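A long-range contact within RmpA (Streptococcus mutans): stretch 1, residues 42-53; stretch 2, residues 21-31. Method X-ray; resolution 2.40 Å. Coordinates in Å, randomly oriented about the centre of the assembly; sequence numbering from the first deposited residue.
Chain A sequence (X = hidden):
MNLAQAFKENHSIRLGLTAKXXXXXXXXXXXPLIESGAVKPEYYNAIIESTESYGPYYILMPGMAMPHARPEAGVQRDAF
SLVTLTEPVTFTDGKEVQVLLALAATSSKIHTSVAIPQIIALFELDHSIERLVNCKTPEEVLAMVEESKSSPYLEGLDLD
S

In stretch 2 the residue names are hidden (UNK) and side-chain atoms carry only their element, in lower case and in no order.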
# COMPACT_ATOMS: atom_id res chain seq x y z
N GLU A 42 22.79 -2.92 -7.49
CA GLU A 42 22.81 -2.81 -6.06
C GLU A 42 21.45 -2.99 -5.46
O GLU A 42 21.36 -3.20 -4.28
CB GLU A 42 23.29 -1.41 -5.64
CG GLU A 42 22.38 -0.26 -6.12
CD GLU A 42 22.94 1.14 -5.85
OE1 GLU A 42 23.28 1.45 -4.66
OE2 GLU A 42 23.06 1.93 -6.84
N TYR A 43 20.40 -2.83 -6.26
CA TYR A 43 19.00 -2.94 -5.82
C TYR A 43 18.73 -4.29 -5.17
O TYR A 43 18.07 -4.37 -4.16
CB TYR A 43 18.02 -2.74 -6.99
CG TYR A 43 16.59 -2.41 -6.57
CD1 TYR A 43 16.30 -1.26 -5.81
CD2 TYR A 43 15.53 -3.24 -6.91
CE1 TYR A 43 14.98 -0.97 -5.42
CE2 TYR A 43 14.23 -2.95 -6.55
CZ TYR A 43 13.97 -1.83 -5.80
OH TYR A 43 12.67 -1.56 -5.47
N TYR A 44 19.29 -5.31 -5.76
CA TYR A 44 19.32 -6.65 -5.24
C TYR A 44 19.94 -6.78 -3.85
O TYR A 44 19.30 -7.32 -2.96
CB TYR A 44 20.03 -7.55 -6.28
CG TYR A 44 20.38 -8.93 -5.79
CD1 TYR A 44 19.41 -9.84 -5.36
CD2 TYR A 44 21.70 -9.33 -5.76
CE1 TYR A 44 19.78 -11.11 -4.88
CE2 TYR A 44 22.07 -10.56 -5.32
CZ TYR A 44 21.13 -11.45 -4.87
OH TYR A 44 21.60 -12.67 -4.45
N ASN A 45 21.17 -6.30 -3.66
CA ASN A 45 21.85 -6.37 -2.37
C ASN A 45 21.01 -5.63 -1.33
O ASN A 45 20.88 -6.08 -0.19
CB ASN A 45 23.29 -5.77 -2.46
CG ASN A 45 24.01 -5.73 -1.08
OD1 ASN A 45 24.05 -4.70 -0.41
ND2 ASN A 45 24.58 -6.85 -0.66
N ALA A 46 20.42 -4.50 -1.73
CA ALA A 46 19.57 -3.71 -0.82
C ALA A 46 18.36 -4.47 -0.27
O ALA A 46 18.02 -4.32 0.90
CB ALA A 46 19.13 -2.40 -1.44
N ILE A 47 17.69 -5.25 -1.12
CA ILE A 47 16.45 -5.93 -0.74
C ILE A 47 16.86 -6.95 0.27
O ILE A 47 16.22 -7.07 1.31
CB ILE A 47 15.70 -6.56 -1.97
CG1 ILE A 47 14.96 -5.49 -2.75
CG2 ILE A 47 14.63 -7.52 -1.54
CD1 ILE A 47 14.71 -5.92 -4.24
N ILE A 48 17.97 -7.65 -0.02
CA ILE A 48 18.47 -8.70 0.87
C ILE A 48 18.93 -8.16 2.19
O ILE A 48 18.55 -8.67 3.22
CB ILE A 48 19.56 -9.61 0.17
CG1 ILE A 48 18.90 -10.50 -0.91
CG2 ILE A 48 20.31 -10.44 1.19
CD1 ILE A 48 19.71 -11.65 -1.29
N GLU A 49 19.79 -7.14 2.17
CA GLU A 49 20.18 -6.46 3.43
C GLU A 49 19.03 -5.90 4.22
O GLU A 49 19.04 -6.04 5.45
CB GLU A 49 21.21 -5.35 3.19
CG GLU A 49 22.48 -5.87 2.57
CD GLU A 49 23.10 -6.97 3.42
OE1 GLU A 49 23.44 -6.61 4.56
OE2 GLU A 49 23.22 -8.16 2.98
N SER A 50 18.05 -5.27 3.56
CA SER A 50 16.85 -4.79 4.28
C SER A 50 16.02 -5.91 4.88
O SER A 50 15.51 -5.78 5.97
CB SER A 50 15.97 -3.95 3.38
OG SER A 50 16.68 -2.76 3.07
N THR A 51 15.91 -7.00 4.17
CA THR A 51 15.17 -8.15 4.62
C THR A 51 15.84 -8.77 5.85
O THR A 51 15.13 -9.08 6.83
CB THR A 51 15.05 -9.19 3.50
OG1 THR A 51 14.35 -8.60 2.41
CG2 THR A 51 14.30 -10.34 3.96
N GLU A 52 17.18 -8.98 5.77
CA GLU A 52 17.96 -9.57 6.85
C GLU A 52 17.84 -8.70 8.09
O GLU A 52 17.56 -9.23 9.19
CB GLU A 52 19.44 -9.70 6.50
CG GLU A 52 19.74 -10.78 5.48
CD GLU A 52 19.90 -12.12 6.11
OE1 GLU A 52 19.66 -12.26 7.34
OE2 GLU A 52 20.27 -13.05 5.37
N SER A 53 18.03 -7.38 7.91
CA SER A 53 17.91 -6.44 9.05
C SER A 53 16.53 -6.16 9.59
O SER A 53 16.38 -5.77 10.74
CB SER A 53 18.57 -5.11 8.73
OG SER A 53 19.78 -5.40 8.08
N UNK A 21 15.58 -21.17 -1.88
CA UNK A 21 15.35 -20.40 -0.65
C UNK A 21 14.87 -19.02 -0.99
O UNK A 21 14.73 -18.66 -2.18
c UNK A 21 16.64 -20.38 0.22
o UNK A 21 17.59 -18.67 -1.19
o UNK A 21 18.93 -20.11 -0.33
c UNK A 21 17.79 -19.67 -0.47
N UNK A 22 14.65 -18.23 0.05
CA UNK A 22 14.10 -16.92 -0.12
C UNK A 22 15.03 -15.94 -0.84
O UNK A 22 14.53 -15.07 -1.61
c UNK A 22 16.92 -13.46 3.68
c UNK A 22 15.14 -13.41 1.43
n UNK A 22 16.05 -15.82 3.90
c UNK A 22 13.58 -16.36 1.20
c UNK A 22 15.93 -12.31 1.76
c UNK A 22 15.12 -16.59 3.24
c UNK A 22 16.14 -14.59 3.32
c UNK A 22 16.84 -12.36 2.88
c UNK A 22 14.60 -15.88 2.18
c UNK A 22 15.25 -14.58 2.22
N UNK A 23 16.34 -16.08 -0.64
CA UNK A 23 17.32 -15.14 -1.23
C UNK A 23 17.39 -15.38 -2.73
O UNK A 23 17.49 -14.44 -3.49
c UNK A 23 18.80 -15.08 0.87
c UNK A 23 20.23 -14.86 1.30
c UNK A 23 20.35 -14.52 2.79
n UNK A 23 20.75 -15.75 3.58
c UNK A 23 18.72 -15.30 -0.64
N UNK A 24 17.34 -16.65 -3.13
CA UNK A 24 17.24 -17.01 -4.52
C UNK A 24 15.93 -16.54 -5.17
O UNK A 24 15.94 -16.02 -6.28
o UNK A 24 18.74 -19.39 -7.84
c UNK A 24 17.09 -18.79 -6.24
c UNK A 24 17.39 -18.50 -4.77
o UNK A 24 18.04 -20.95 -6.36
c UNK A 24 18.03 -19.79 -6.86
N UNK A 25 14.82 -16.73 -4.49
CA UNK A 25 13.51 -16.30 -4.99
C UNK A 25 13.57 -14.79 -5.28
O UNK A 25 13.17 -14.32 -6.33
c UNK A 25 12.44 -16.64 -3.95
N UNK A 26 14.13 -14.06 -4.34
CA UNK A 26 14.31 -12.63 -4.46
C UNK A 26 15.24 -12.28 -5.63
O UNK A 26 14.93 -11.42 -6.41
c UNK A 26 13.61 -12.09 -2.14
c UNK A 26 14.75 -11.99 -3.11
c UNK A 26 15.19 -10.54 -3.30
N UNK A 27 16.37 -12.97 -5.75
CA UNK A 27 17.25 -12.75 -6.90
C UNK A 27 16.49 -12.88 -8.26
O UNK A 27 16.63 -12.06 -9.18
n UNK A 27 20.35 -16.98 -9.36
c UNK A 27 20.24 -14.85 -8.18
c UNK A 27 19.42 -13.57 -8.02
c UNK A 27 19.78 -15.63 -9.37
c UNK A 27 18.41 -13.76 -6.86
N UNK A 28 15.73 -13.96 -8.39
CA UNK A 28 14.98 -14.24 -9.59
C UNK A 28 14.02 -13.13 -9.95
O UNK A 28 13.76 -12.92 -11.13
c UNK A 28 14.20 -15.53 -9.43
c UNK A 28 15.89 -17.12 -10.60
c UNK A 28 15.03 -16.79 -9.33
c UNK A 28 14.07 -17.91 -9.03
N UNK A 29 13.46 -12.44 -8.95
CA UNK A 29 12.42 -11.46 -9.26
C UNK A 29 12.99 -10.10 -9.70
O UNK A 29 12.33 -9.29 -10.34
c UNK A 29 11.38 -11.37 -8.12
o UNK A 29 11.88 -10.74 -6.95
N UNK A 30 14.24 -9.86 -9.39
CA UNK A 30 14.83 -8.53 -9.59
C UNK A 30 15.75 -8.52 -10.81
O UNK A 30 15.98 -7.48 -11.42
c UNK A 30 14.63 -7.78 -7.18
c UNK A 30 16.58 -6.96 -8.62
c UNK A 30 15.62 -8.12 -8.31
N UNK A 31 16.29 -9.69 -11.11
CA UNK A 31 17.20 -9.87 -12.21
C UNK A 31 16.61 -9.37 -13.51
O UNK A 31 17.25 -8.64 -14.23
o UNK A 31 18.73 -11.56 -11.48
c UNK A 31 17.59 -11.35 -12.29
c UNK A 31 17.90 -11.73 -13.75

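Position 21 has two side-chain carbons, the second carrying two oxygens, and none comes within 7 Å of stretch 1. A short carboxylate is Asp21. It sits at the N-cap, where OD1 accepts from the backbone N of position 24 at 2.8 Å with an almost straight N-H...O angle of 175°, so it caps the helix that begins at 22 and takes no part in the contact.

Position 22 carries one carbon and then fused five- and six-membered rings holding eight carbons and one nitrogen. One ring carbon lies 3.4 Å from Thr51 CG2, and another is 4.1 Å from Ile48 O, which approaches the ring edge near its plane. The indole is Trp22, and the two atoms are CZ3 and CH2. Its chi1 of 76° (p) brings the ring to stretch 1, although CA-to-CB points sideways.

Position 23 has four carbons in a row ending in nitrogen. That nitrogen forms a salt bridge with Glu52 OE2 at 3.3 Å, and CB packs 3.8 Å from Ile48 CD1, so the residue offers both charge and hydrocarbon. It is Lys23, with the bridging atom NZ; chi2 and chi3 are t, so the chain is extended as far as CE, while chi4 is between wells at 100°.

At position 24 there are three carbons, the third with two oxygens. The CA-to-CB bond points away, and no side-chain atom touches stretch 1: Glu24. Position 25 has a single carbon, likewise without contact, which is Ala25.

Position 26 shows one carbon bearing two more. CA-to-CB points toward stretch 1, and one branch carbon reaches Ile47 CG2 at 3.5 Å. With no oxygen on the fork, this is Val26, and the branch is CG1.

Position 27 repeats the pattern of four carbons and a terminal nitrogen. Here CB lies 3.6 Å from Tyr44 CE1, but the end of the chain leads away. This is Lys27, whose NZ forms a salt bridge with Glu24 OE2 at 3.3 Å.

Position 28 has four carbons forked at the second and makes no contact with stretch 1; its CA-to-CB bond points away. It is Leu28. Position 29, one carbon then one oxygen, also makes no contact. It is Ser29, whose OG donates to Val26 O at 3.2 Å.

Position 30 again has one carbon carrying two carbons. Pointing toward stretch 1, it places one branch 3.5 Å from Ile47 CD1 and the other 4.2 Å from both Tyr43 CD2 and Tyr44 CB. It is Val30, the branches being CG2 and CG1 respectively.

Position 31 has one carbon carrying an oxygen and a carbon, and makes no contact across the interface. It is Thr31; OG1 donates to Lys27 O at 3.2 Å.

The helices run roughly antiparallel, at 147° between their N-to-C directions, with axes 9.9 Å apart at closest approach. In keeping with this, Tyr44 CA lies 6.5 Å from Val30 CA and, further along, Ile48 CA lies 6.9 Å from Lys23 CA. Trp22, Val26 and Val30, spaced four residues apart, meet a surface that includes Ile47 and Thr51, also four apart. No hydrogen bond crosses the interface. Most of the closest contacts are between carbon atoms, supplemented by the Lys23–Glu52 salt bridge, and the two stretches together bury 531 Å².

Stretch 2 (21-31) DWKEAVKLSVT
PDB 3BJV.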